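Local coordinates for uncharacterized protein (Bacteroides thetaiotaomicron, PDB 4QNI), which is of unknown function but is probably an auxiliary nutrient-binding protein of two domains, at residues A[25-30]-A[163-168]; A[215-220]-A[232-237]; A[167-172]-A[208-213]. All coordinates share one frame; numbering follows the deposited sequence.

All three contacts are largely buried: contacts 2 and 3 have no exposed touching residue, while contact 1 has an exposed end at Thr25 and Asn26. Contact 1 is a parallel strand pair in the mixed sheet, contact 2 an antiparallel pair in the long sheet of the second half of the chain; contact 3 pairs the turn leaving strand 160-168 with the end of strand 205-210 and the residues after it. Contacts 1 and 3 share Pro167 and Phe168; contacts 2 and 3 are joined where strand 205-210 pairs with strand 215-219. Backbone ladders dominate contacts 1 and 2, the first dressed with aromatic and aliphatic packing, the second with a lysine over a phenylalanine. Contact 3 relies on an asparagine, a valine and waters.

Contact 1. Residues A[25-30]-A[163-168]; sequences TNIYVP and LRIFPF. With EDO (1,2-ethanediol), chain I.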
loop_
_atom_site.group_PDB
_atom_site.type_symbol
_atom_site.label_atom_id
_atom_site.label_comp_id
_atom_site.label_asym_id
_atom_site.label_seq_id
_atom_site.Cartn_x
_atom_site.Cartn_y
_atom_site.Cartn_z
ATOM N N THR A 25 4.534 11.361 -16.750
ATOM C CA THR A 25 3.928 12.527 -16.098
ATOM C C THR A 25 3.113 13.285 -17.144
ATOM O O THR A 25 3.624 13.614 -18.204
ATOM C CB THR A 25 4.987 13.442 -15.458
ATOM O OG1 THR A 25 5.827 12.677 -14.609
ATOM C CG2 THR A 25 4.376 14.588 -14.680
ATOM N N ASN A 26 1.865 13.581 -16.821
ATOM C CA ASN A 26 0.958 14.294 -17.689
ATOM C C ASN A 26 1.130 15.786 -17.458
ATOM O O ASN A 26 1.048 16.252 -16.332
ATOM C CB ASN A 26 -0.483 13.821 -17.442
ATOM C CG ASN A 26 -0.837 12.480 -18.070
ATOM O OD1 ASN A 26 -0.103 11.884 -18.858
ATOM N ND2 ASN A 26 -1.999 11.966 -17.742
ATOM N N ILE A 27 1.432 16.529 -18.523
ATOM C CA ILE A 27 1.687 17.962 -18.488
ATOM C C ILE A 27 0.721 18.638 -19.450
ATOM O O ILE A 27 0.703 18.309 -20.643
ATOM C CB ILE A 27 3.173 18.201 -18.882
ATOM C CG1 ILE A 27 4.173 17.626 -17.858
ATOM C CG2 ILE A 27 3.473 19.637 -19.230
ATOM C CD1 ILE A 27 4.020 18.058 -16.488
ATOM N N TYR A 28 -0.021 19.614 -18.954
ATOM C CA TYR A 28 -0.997 20.351 -19.736
ATOM C C TYR A 28 -0.417 21.706 -20.067
ATOM O O TYR A 28 -0.008 22.461 -19.182
ATOM C CB TYR A 28 -2.341 20.436 -18.975
ATOM C CG TYR A 28 -3.115 19.132 -19.021
ATOM C CD1 TYR A 28 -4.062 18.894 -20.019
ATOM C CD2 TYR A 28 -2.886 18.124 -18.080
ATOM C CE1 TYR A 28 -4.763 17.687 -20.081
ATOM C CE2 TYR A 28 -3.593 16.920 -18.122
ATOM C CZ TYR A 28 -4.515 16.697 -19.137
ATOM O OH TYR A 28 -5.221 15.514 -19.213
ATOM N N VAL A 29 -0.326 21.973 -21.362
ATOM C CA VAL A 29 0.291 23.166 -21.944
ATOM C C VAL A 29 -0.764 23.879 -22.813
ATOM O O VAL A 29 -1.375 23.214 -23.639
ATOM C CB VAL A 29 1.557 22.794 -22.793
ATOM C CG1 VAL A 29 2.308 24.041 -23.234
ATOM C CG2 VAL A 29 2.483 21.822 -22.071
ATOM N N PRO A 30 -1.020 25.194 -22.674
ATOM C CA PRO A 30 -2.034 25.811 -23.551
ATOM C C PRO A 30 -1.593 25.675 -24.997
ATOM O O PRO A 30 -0.398 25.787 -25.258
ATOM C CB PRO A 30 -2.105 27.278 -23.092
ATOM C CG PRO A 30 -0.936 27.497 -22.273
ATOM C CD PRO A 30 -0.418 26.176 -21.754
ATOM N N LEU A 163 7.472 13.226 -20.108
ATOM C CA LEU A 163 6.320 14.118 -20.098
ATOM C C LEU A 163 5.328 13.888 -21.233
ATOM O O LEU A 163 5.606 14.200 -22.391
ATOM C CB LEU A 163 6.724 15.613 -20.058
ATOM C CG LEU A 163 7.894 16.031 -19.131
ATOM C CD1 LEU A 163 8.400 17.431 -19.477
ATOM C CD2 LEU A 163 7.536 15.878 -17.637
ATOM N N ARG A 164 4.150 13.362 -20.880
ATOM C CA ARG A 164 3.054 13.234 -21.820
ATOM C C ARG A 164 2.493 14.626 -21.971
ATOM O O ARG A 164 1.944 15.185 -20.999
ATOM C CB ARG A 164 1.981 12.231 -21.355
ATOM C CG ARG A 164 0.762 12.195 -22.282
ATOM C CD ARG A 164 0.985 11.291 -23.480
ATOM N NE ARG A 164 -0.130 11.322 -24.429
ATOM C CZ ARG A 164 -1.168 10.487 -24.425
ATOM N NH1 ARG A 164 -1.301 9.585 -23.464
ATOM N NH2 ARG A 164 -2.099 10.575 -25.360
ATOM N N ILE A 165 2.753 15.231 -23.137
ATOM C CA ILE A 165 2.318 16.601 -23.360
ATOM C C ILE A 165 0.933 16.639 -23.902
ATOM O O ILE A 165 0.653 16.067 -24.975
ATOM C CB ILE A 165 3.278 17.375 -24.309
ATOM C CG1 ILE A 165 4.760 17.321 -23.820
ATOM C CG2 ILE A 165 2.773 18.803 -24.561
ATOM C CD1 ILE A 165 5.025 17.883 -22.489
ATOM N N PHE A 166 0.074 17.352 -23.194
ATOM C CA PHE A 166 -1.264 17.623 -23.702
ATOM C C PHE A 166 -1.445 19.115 -23.984
ATOM O O PHE A 166 -1.630 19.881 -23.035
ATOM C CB PHE A 166 -2.384 17.164 -22.744
ATOM C CG PHE A 166 -2.543 15.679 -22.612
ATOM C CD1 PHE A 166 -3.032 14.918 -23.672
ATOM C CD2 PHE A 166 -2.188 15.031 -21.439
ATOM C CE1 PHE A 166 -3.169 13.531 -23.548
ATOM C CE2 PHE A 166 -2.338 13.649 -21.319
ATOM C CZ PHE A 166 -2.816 12.911 -22.375
ATOM N N PRO A 167 -1.450 19.558 -25.254
ATOM C CA PRO A 167 -1.930 20.924 -25.527
ATOM C C PRO A 167 -3.395 21.039 -25.091
ATOM O O PRO A 167 -4.137 20.049 -25.132
ATOM C CB PRO A 167 -1.847 21.047 -27.056
ATOM C CG PRO A 167 -1.141 19.852 -27.518
ATOM C CD PRO A 167 -1.301 18.794 -26.502
ATOM N N PHE A 168 -3.826 22.205 -24.671
ATOM C CA PHE A 168 -5.242 22.338 -24.370
ATOM C C PHE A 168 -5.774 23.611 -24.965
ATOM O O PHE A 168 -5.067 24.616 -24.985
ATOM C CB PHE A 168 -5.555 22.255 -22.867
ATOM C CG PHE A 168 -4.997 23.344 -21.984
ATOM C CD1 PHE A 168 -5.722 24.514 -21.745
ATOM C CD2 PHE A 168 -3.775 23.175 -21.332
ATOM C CE1 PHE A 168 -5.207 25.514 -20.909
ATOM C CE2 PHE A 168 -3.278 24.166 -20.472
ATOM C CZ PHE A 168 -4.004 25.315 -20.256
HETATM C C1 EDO I . -5.748 28.750 -26.984
HETATM O O1 EDO I . -6.930 28.314 -27.638
HETATM C C2 EDO I . -5.141 27.663 -26.054
HETATM O O2 EDO I . -5.759 27.656 -24.760
HETATM O O HOH W 1 -0.693 9.319 -20.483
#
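Tyr28 and Phe166 lie side by side on one face of a parallel strand pair, their ring planes 24° apart but slid so far that they barely overlap. The closest touch is at the root of Phe166, whose CB sits 3.6 Å from Tyr28 CE1, while its CD2 lies over the rim of the tyrosine face. Phe168 folds back across the end of the ladder. With CG between its own N and carbonyl carbon (chi1 64°), its ring swings over to the partner strand and receives Pro30 CA above its centre, a CH-pi contact of 3.8 Å to the centroid, while its edge meets the backbone at Tyr28. The opposite face is tightly aliphatic: Ile27 CG1 meets Leu163 CD2 at 3.8 Å, and Val29 CG2 meets Ile165 CG2 at 3.9 Å. Five backbone hydrogen bonds run between the strands, among them the nearly straight Phe166 N to Ile27 O at 2.8 Å. Toward the start of 25-30 the contact is looser; Thr25 and Asn26 are exposed, though Leu163 and Arg164 opposite them are buried. There Asn26 OD1 touches Arg164 CB at 3.3 Å and takes a hydrogen bond from a water that in turn accepts one from Arg164 NH1. Phe166 CZ lies over the centre of one guanidinium face, and Arg164 NH2 forms a salt bridge with Glu225. Strand 160-168 lies between 24-30 and the antiparallel strand 135-142; the Ile27, Val29 and Ile165 side packs against strands 47-56 and 118-126, and Trp333 stacks on Tyr28.

Contact 2. Residues A[215-220]-A[232-237]; sequences TIFTYA and KYKIKF. With EDO (1,2-ethanediol), chain G; EDO (1,2-ethanediol), chain E.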
loop_
_atom_site.group_PDB
_atom_site.type_symbol
_atom_site.label_atom_id
_atom_site.label_comp_id
_atom_site.label_asym_id
_atom_site.label_seq_id
_atom_site.Cartn_x
_atom_site.Cartn_y
_atom_site.Cartn_z
ATOM N N THR A 215 -10.908 23.425 -32.490
ATOM C CA THR A 215 -11.152 22.064 -32.942
ATOM C C THR A 215 -10.467 21.056 -32.050
ATOM O O THR A 215 -9.300 21.204 -31.682
ATOM C CB THR A 215 -10.671 21.863 -34.418
ATOM O OG1 THR A 215 -10.865 23.048 -35.190
ATOM C CG2 THR A 215 -11.325 20.691 -35.108
ATOM N N ILE A 216 -11.189 19.990 -31.782
ATOM C CA ILE A 216 -10.685 18.821 -31.068
ATOM C C ILE A 216 -11.004 17.615 -31.931
ATOM O O ILE A 216 -11.735 17.734 -32.935
ATOM C CB ILE A 216 -11.322 18.690 -29.626
ATOM C CG1 ILE A 216 -12.852 18.460 -29.664
ATOM C CG2 ILE A 216 -10.946 19.871 -28.709
ATOM C CD1 ILE A 216 -13.484 17.985 -28.264
ATOM N N PHE A 217 -10.536 16.446 -31.504
ATOM C CA PHE A 217 -11.051 15.203 -32.036
ATOM C C PHE A 217 -11.276 14.232 -30.853
ATOM O O PHE A 217 -10.677 14.380 -29.778
ATOM C CB PHE A 217 -10.214 14.577 -33.188
ATOM C CG PHE A 217 -8.990 13.813 -32.741
ATOM C CD1 PHE A 217 -9.094 12.497 -32.300
ATOM C CD2 PHE A 217 -7.732 14.416 -32.753
ATOM C CE1 PHE A 217 -7.975 11.810 -31.853
ATOM C CE2 PHE A 217 -6.616 13.733 -32.298
ATOM C CZ PHE A 217 -6.743 12.435 -31.852
ATOM N N THR A 218 -12.181 13.274 -31.051
ATOM C CA THR A 218 -12.358 12.140 -30.145
ATOM C C THR A 218 -12.166 10.904 -31.020
ATOM O O THR A 218 -12.316 10.996 -32.251
ATOM C CB THR A 218 -13.742 12.116 -29.443
ATOM O OG1 THR A 218 -14.726 11.641 -30.369
ATOM C CG2 THR A 218 -14.163 13.459 -28.747
ATOM N N TYR A 219 -11.878 9.758 -30.437
ATOM C CA TYR A 219 -11.960 8.545 -31.227
ATOM C C TYR A 219 -13.466 8.194 -31.373
ATOM O O TYR A 219 -14.272 8.601 -30.530
ATOM C CB TYR A 219 -11.153 7.391 -30.621
ATOM C CG TYR A 219 -9.668 7.666 -30.660
ATOM C CD1 TYR A 219 -8.978 7.692 -31.868
ATOM C CD2 TYR A 219 -8.963 7.955 -29.497
ATOM C CE1 TYR A 219 -7.634 8.041 -31.920
ATOM C CE2 TYR A 219 -7.607 8.257 -29.532
ATOM C CZ TYR A 219 -6.948 8.303 -30.748
ATOM O OH TYR A 219 -5.610 8.573 -30.791
ATOM N N ALA A 220 -13.841 7.518 -32.472
ATOM C CA ALA A 220 -15.225 7.130 -32.735
ATOM C C ALA A 220 -15.741 6.159 -31.673
ATOM O O ALA A 220 -15.067 5.187 -31.339
ATOM C CB ALA A 220 -15.336 6.517 -34.127
ATOM N N LYS A 232 -7.671 5.139 -37.567
ATOM C CA LYS A 232 -8.734 4.918 -38.546
ATOM C C LYS A 232 -10.076 5.510 -38.047
ATOM O O LYS A 232 -11.006 5.646 -38.840
ATOM C CB LYS A 232 -8.902 3.393 -38.797
ATOM C CG LYS A 232 -8.330 2.863 -40.111
ATOM C CD LYS A 232 -8.641 1.354 -40.344
ATOM C CE LYS A 232 -9.997 1.068 -40.985
ATOM N NZ LYS A 232 -10.105 -0.328 -41.509
ATOM N N TYR A 233 -10.176 5.857 -36.742
ATOM C CA TYR A 233 -11.440 6.287 -36.131
ATOM C C TYR A 233 -11.434 7.694 -35.456
ATOM O O TYR A 233 -12.049 7.852 -34.395
ATOM C CB TYR A 233 -11.860 5.210 -35.116
ATOM C CG TYR A 233 -11.964 3.843 -35.756
ATOM C CD1 TYR A 233 -13.068 3.499 -36.538
ATOM C CD2 TYR A 233 -10.937 2.908 -35.628
ATOM C CE1 TYR A 233 -13.157 2.258 -37.156
ATOM C CE2 TYR A 233 -11.016 1.659 -36.247
ATOM C CZ TYR A 233 -12.124 1.343 -37.014
ATOM O OH TYR A 233 -12.212 0.124 -37.640
ATOM N N LYS A 234 -10.848 8.726 -36.112
ATOM C CA LYS A 234 -10.858 10.085 -35.538
ATOM C C LYS A 234 -12.095 10.891 -35.967
ATOM O O LYS A 234 -12.338 11.094 -37.165
ATOM C CB LYS A 234 -9.583 10.865 -35.886
ATOM C CG LYS A 234 -8.324 10.218 -35.313
ATOM C CD LYS A 234 -7.080 10.692 -36.033
ATOM C CE LYS A 234 -6.562 12.006 -35.504
ATOM N NZ LYS A 234 -5.520 12.532 -36.402
ATOM N N ILE A 235 -12.854 11.382 -34.971
ATOM C CA ILE A 235 -14.050 12.194 -35.201
ATOM C C ILE A 235 -13.733 13.640 -34.767
ATOM O O ILE A 235 -13.499 13.893 -33.590
ATOM C CB ILE A 235 -15.294 11.604 -34.459
ATOM C CG1 ILE A 235 -15.530 10.098 -34.773
ATOM C CG2 ILE A 235 -16.547 12.456 -34.713
ATOM C CD1 ILE A 235 -15.599 9.633 -36.328
ATOM N N LYS A 236 -13.730 14.569 -35.727
ATOM C CA LYS A 236 -13.407 15.980 -35.509
ATOM C C LYS A 236 -14.586 16.760 -35.017
ATOM O O LYS A 236 -15.689 16.593 -35.538
ATOM C CB LYS A 236 -12.890 16.625 -36.802
ATOM C CG LYS A 236 -11.504 16.152 -37.231
ATOM C CD LYS A 236 -11.142 16.612 -38.657
ATOM C CE LYS A 236 -10.957 18.111 -38.830
ATOM N NZ LYS A 236 -10.859 18.510 -40.267
ATOM N N PHE A 237 -14.353 17.633 -34.011
ATOM C CA PHE A 237 -15.356 18.547 -33.431
ATOM C C PHE A 237 -14.856 19.983 -33.547
ATOM O O PHE A 237 -13.852 20.349 -32.924
ATOM C CB PHE A 237 -15.668 18.200 -31.966
ATOM C CG PHE A 237 -16.412 16.900 -31.755
ATOM C CD1 PHE A 237 -15.745 15.676 -31.819
ATOM C CD2 PHE A 237 -17.757 16.902 -31.378
ATOM C CE1 PHE A 237 -16.433 14.474 -31.595
ATOM C CE2 PHE A 237 -18.438 15.696 -31.130
ATOM C CZ PHE A 237 -17.784 14.492 -31.283
HETATM C C1 EDO G . -5.635 15.893 -36.786
HETATM O O1 EDO G . -5.289 15.319 -35.532
HETATM C C2 EDO G . -4.563 16.912 -37.232
HETATM O O2 EDO G . -3.455 16.227 -37.807
HETATM C C1 EDO E . -17.489 11.129 -28.948
HETATM O O1 EDO E . -17.697 10.977 -30.338
HETATM C C2 EDO E . -18.466 10.261 -28.175
HETATM O O2 EDO E . -18.131 8.896 -28.333
#
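Lys234 reaches over Phe217 from the neighbouring antiparallel strand and lays its CE above the middle of the ring, 3.6 Å from the centroid. The lysine leaves the backbone with CG anti to its carbonyl carbon, runs on extended through CD, then bends at chi3 (84°), which brings CE down over the ring face. NZ stands farther off, 4.8 Å from the Phe217 centroid, still over the same face and within cation-pi range. In Phe217, CG stands between the residue's own N and carbonyl carbon (chi1 80°), which sets the ring where Lys234 CE comes over its face. The ring also turns its CE1 onto the rim of a Tyr219 face, while Tyr219 CE1 lies alongside Lys234 CG.

On the other face, Ile216 CG1 presses on Phe237 CB at 3.6 Å. The Phe237 ring slants across to Thr218, bringing CE1 within 3.5 Å of Thr218 OG1. That hydroxyl donates to Tyr219 O of its own strand. Farther along, Ala220 CB fits against Ile235 CG1, also at 3.6 Å, and against Tyr233 CB. Ile216 and Phe237, like Thr218 and Ile235, form hydrogen-bonded pairs with two backbone bonds each, and Ala220 N to Tyr233 O closes the row at 2.6 Å.

Two ethanediols, probably from the crystallisation liquor, bond to Lys234 NZ and, weakly, to Thr218 OG1. Within the protein, Lys234 NZ forms a salt bridge with Asp131; it thus has a charged partner as well as the ring face, and both would be expected to stabilise its positive charge. The chemistry is divided by face: a lysine bound by charge and aromatic surface on the Phe217 side, mainly apolar packing on the side of Ile216, Ile235 and Phe237.

Contact 3. Residues A[167-172]-A[208-213]; sequences PFNDYS and GYVIDE. With EDO (1,2-ethanediol), chain I; EDO (1,2-ethanediol), chain F.
Asn169 reaches across to the backbone of Asp212 and Glu213, just past the corner at Ile211, and its side chain can be followed atom by atom. CB rests 3.6 Å from Glu213 O. CG stands between the residue's own N and carbonyl carbon (chi1 62°), which aims the amide at the facing chain, and lies 3.9 Å from Val210 CG2. OD1 turns back to its own segment and accepts from Tyr171 N at 2.9 Å, the donor standing above the carbonyl plane. At the tip ND2 donates to Asp212 O over 2.7 Å, with the acceptor close to the amide plane and the donor in the carbonyl plane; ND2 also makes a weak bond to Thr215 O. The amide is thus gripped at both ends, which fixes its rotation. An alanine here would probably leave Asp212 O and Tyr171 N without these mates and free this backbone to shift against the turn.

Val210 packs against the turn: its CG2 meets Pro167 O at 3.2 Å and Ser172 OG at 3.3 Å. Ser172 OG in turn accepts from Asn169 N at 3.1 Å, tying the two ends of the turn together. The Tyr171 ring offers its edge to Glu213 O, while its OH is bonded to Glu242 O and Gln214. One water links Pro167 O to Val210 N, and another joins Asp170 N to Glu213 O.

The arrangement is an Asx turn at Asn169 set within a type I beta turn from Asn169 to Ser172. It carries the chain from strand 160-168 of the mixed sheet into strand 173-176, the outermost strand, within this chain, of the antiparallel sheet, paired there with 205-210.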
loop_
_atom_site.group_PDB
_atom_site.type_symbol
_atom_site.label_atom_id
_atom_site.label_comp_id
_atom_site.label_asym_id
_atom_site.label_seq_id
_atom_site.Cartn_x
_atom_site.Cartn_y
_atom_site.Cartn_z
ATOM N N PRO A 167 -1.450 19.558 -25.254
ATOM C CA PRO A 167 -1.930 20.924 -25.527
ATOM C C PRO A 167 -3.395 21.039 -25.091
ATOM O O PRO A 167 -4.137 20.049 -25.132
ATOM C CB PRO A 167 -1.847 21.047 -27.056
ATOM C CG PRO A 167 -1.141 19.852 -27.518
ATOM C CD PRO A 167 -1.301 18.794 -26.502
ATOM N N PHE A 168 -3.826 22.205 -24.671
ATOM C CA PHE A 168 -5.242 22.338 -24.370
ATOM C C PHE A 168 -5.774 23.611 -24.965
ATOM O O PHE A 168 -5.067 24.616 -24.985
ATOM C CB PHE A 168 -5.555 22.255 -22.867
ATOM C CG PHE A 168 -4.997 23.344 -21.984
ATOM C CD1 PHE A 168 -5.722 24.514 -21.745
ATOM C CD2 PHE A 168 -3.775 23.175 -21.332
ATOM C CE1 PHE A 168 -5.207 25.514 -20.909
ATOM C CE2 PHE A 168 -3.278 24.166 -20.472
ATOM C CZ PHE A 168 -4.004 25.315 -20.256
ATOM N N ASN A 169 -7.019 23.569 -25.441
ATOM C CA ASN A 169 -7.749 24.731 -25.903
ATOM C C ASN A 169 -8.960 24.851 -24.949
ATOM O O ASN A 169 -8.984 24.163 -23.918
ATOM C CB ASN A 169 -8.113 24.612 -27.400
ATOM C CG ASN A 169 -9.027 23.454 -27.755
ATOM O OD1 ASN A 169 -9.664 22.839 -26.901
ATOM N ND2 ASN A 169 -9.069 23.094 -29.027
ATOM N N ASP A 170 -9.950 25.704 -25.250
ATOM C CA ASP A 170 -11.110 25.870 -24.355
ATOM C C ASP A 170 -12.025 24.645 -24.312
ATOM O O ASP A 170 -12.917 24.600 -23.496
ATOM C CB ASP A 170 -11.956 27.107 -24.787
ATOM C CG ASP A 170 -11.254 28.454 -24.681
ATOM O OD1 ASP A 170 -10.294 28.564 -23.896
ATOM O OD2 ASP A 170 -11.694 29.406 -25.350
ATOM N N TYR A 171 -11.814 23.663 -25.163
ATOM C CA TYR A 171 -12.758 22.569 -25.362
ATOM C C TYR A 171 -12.181 21.192 -25.208
ATOM O O TYR A 171 -12.866 20.216 -25.539
ATOM C CB TYR A 171 -13.307 22.685 -26.815
ATOM C CG TYR A 171 -13.611 24.102 -27.248
ATOM C CD1 TYR A 171 -14.749 24.769 -26.787
ATOM C CD2 TYR A 171 -12.729 24.804 -28.066
ATOM C CE1 TYR A 171 -14.993 26.109 -27.129
ATOM C CE2 TYR A 171 -12.982 26.126 -28.445
ATOM C CZ TYR A 171 -14.111 26.776 -27.969
ATOM O OH TYR A 171 -14.325 28.085 -28.326
ATOM N N SER A 172 -10.934 21.091 -24.756
ATOM C CA SER A 172 -10.279 19.800 -24.685
ATOM C C SER A 172 -10.081 19.312 -23.258
ATOM O O SER A 172 -10.026 20.081 -22.309
ATOM C CB SER A 172 -8.932 19.859 -25.407
ATOM O OG SER A 172 -8.086 20.790 -24.757
ATOM N N GLY A 208 -10.914 14.326 -25.405
ATOM C CA GLY A 208 -11.032 15.308 -26.475
ATOM C C GLY A 208 -9.650 15.883 -26.680
ATOM O O GLY A 208 -9.131 16.546 -25.786
ATOM N N TYR A 209 -9.015 15.573 -27.819
ATOM C CA TYR A 209 -7.652 16.012 -28.133
ATOM C C TYR A 209 -7.640 17.259 -28.952
ATOM O O TYR A 209 -8.424 17.374 -29.886
ATOM C CB TYR A 209 -6.926 14.923 -28.937
ATOM C CG TYR A 209 -6.880 13.581 -28.267
ATOM C CD1 TYR A 209 -7.923 12.669 -28.413
ATOM C CD2 TYR A 209 -5.775 13.197 -27.514
ATOM C CE1 TYR A 209 -7.871 11.411 -27.813
ATOM C CE2 TYR A 209 -5.687 11.925 -26.964
ATOM C CZ TYR A 209 -6.736 11.036 -27.117
ATOM O OH TYR A 209 -6.663 9.817 -26.503
ATOM N N VAL A 210 -6.684 18.139 -28.704
ATOM C CA VAL A 210 -6.561 19.384 -29.485
ATOM C C VAL A 210 -6.111 19.128 -30.936
ATOM O O VAL A 210 -5.232 18.293 -31.191
ATOM C CB VAL A 210 -5.595 20.367 -28.790
ATOM C CG1 VAL A 210 -5.313 21.580 -29.659
ATOM C CG2 VAL A 210 -6.163 20.810 -27.473
ATOM N N ILE A 211 -6.717 19.887 -31.876
ATOM C CA ILE A 211 -6.338 19.963 -33.299
ATOM C C ILE A 211 -5.797 21.375 -33.497
ATOM O O ILE A 211 -4.647 21.557 -33.912
ATOM C CB ILE A 211 -7.456 19.567 -34.290
ATOM C CG1 ILE A 211 -7.642 18.030 -34.246
ATOM C CG2 ILE A 211 -7.099 20.050 -35.726
ATOM C CD1 ILE A 211 -8.733 17.460 -35.171
ATOM N N ASP A 212 -6.619 22.361 -33.169
ATOM C CA ASP A 212 -6.256 23.775 -33.153
ATOM C C ASP A 212 -7.079 24.462 -32.035
ATOM O O ASP A 212 -7.597 23.757 -31.153
ATOM C CB ASP A 212 -6.410 24.428 -34.536
ATOM C CG ASP A 212 -7.798 24.384 -35.151
ATOM O OD1 ASP A 212 -8.799 24.340 -34.379
ATOM O OD2 ASP A 212 -7.892 24.479 -36.398
ATOM N N GLU A 213 -7.172 25.796 -32.034
ATOM C CA GLU A 213 -7.893 26.553 -30.993
ATOM C C GLU A 213 -9.392 26.275 -30.906
ATOM O O GLU A 213 -9.967 26.437 -29.828
ATOM C CB GLU A 213 -7.749 28.058 -31.214
ATOM C CG GLU A 213 -6.368 28.598 -30.951
ATOM C CD GLU A 213 -6.207 30.085 -31.214
ATOM O OE1 GLU A 213 -7.175 30.741 -31.667
ATOM O OE2 GLU A 213 -5.108 30.605 -30.927
HETATM C C1 EDO I . -5.748 28.750 -26.984
HETATM O O1 EDO I . -6.930 28.314 -27.638
HETATM C C2 EDO I . -5.141 27.663 -26.054
HETATM O O2 EDO I . -5.759 27.656 -24.760
HETATM C C1 EDO F . -13.211 26.798 -20.880
HETATM O O1 EDO F . -13.740 25.516 -20.578
HETATM C C2 EDO F . -12.123 27.176 -19.837
HETATM O O2 EDO F . -11.592 28.473 -20.115
HETATM O O HOH W 2 -4.944 17.645 -26.366
HETATM O O HOH W 3 -9.872 27.608 -27.545
#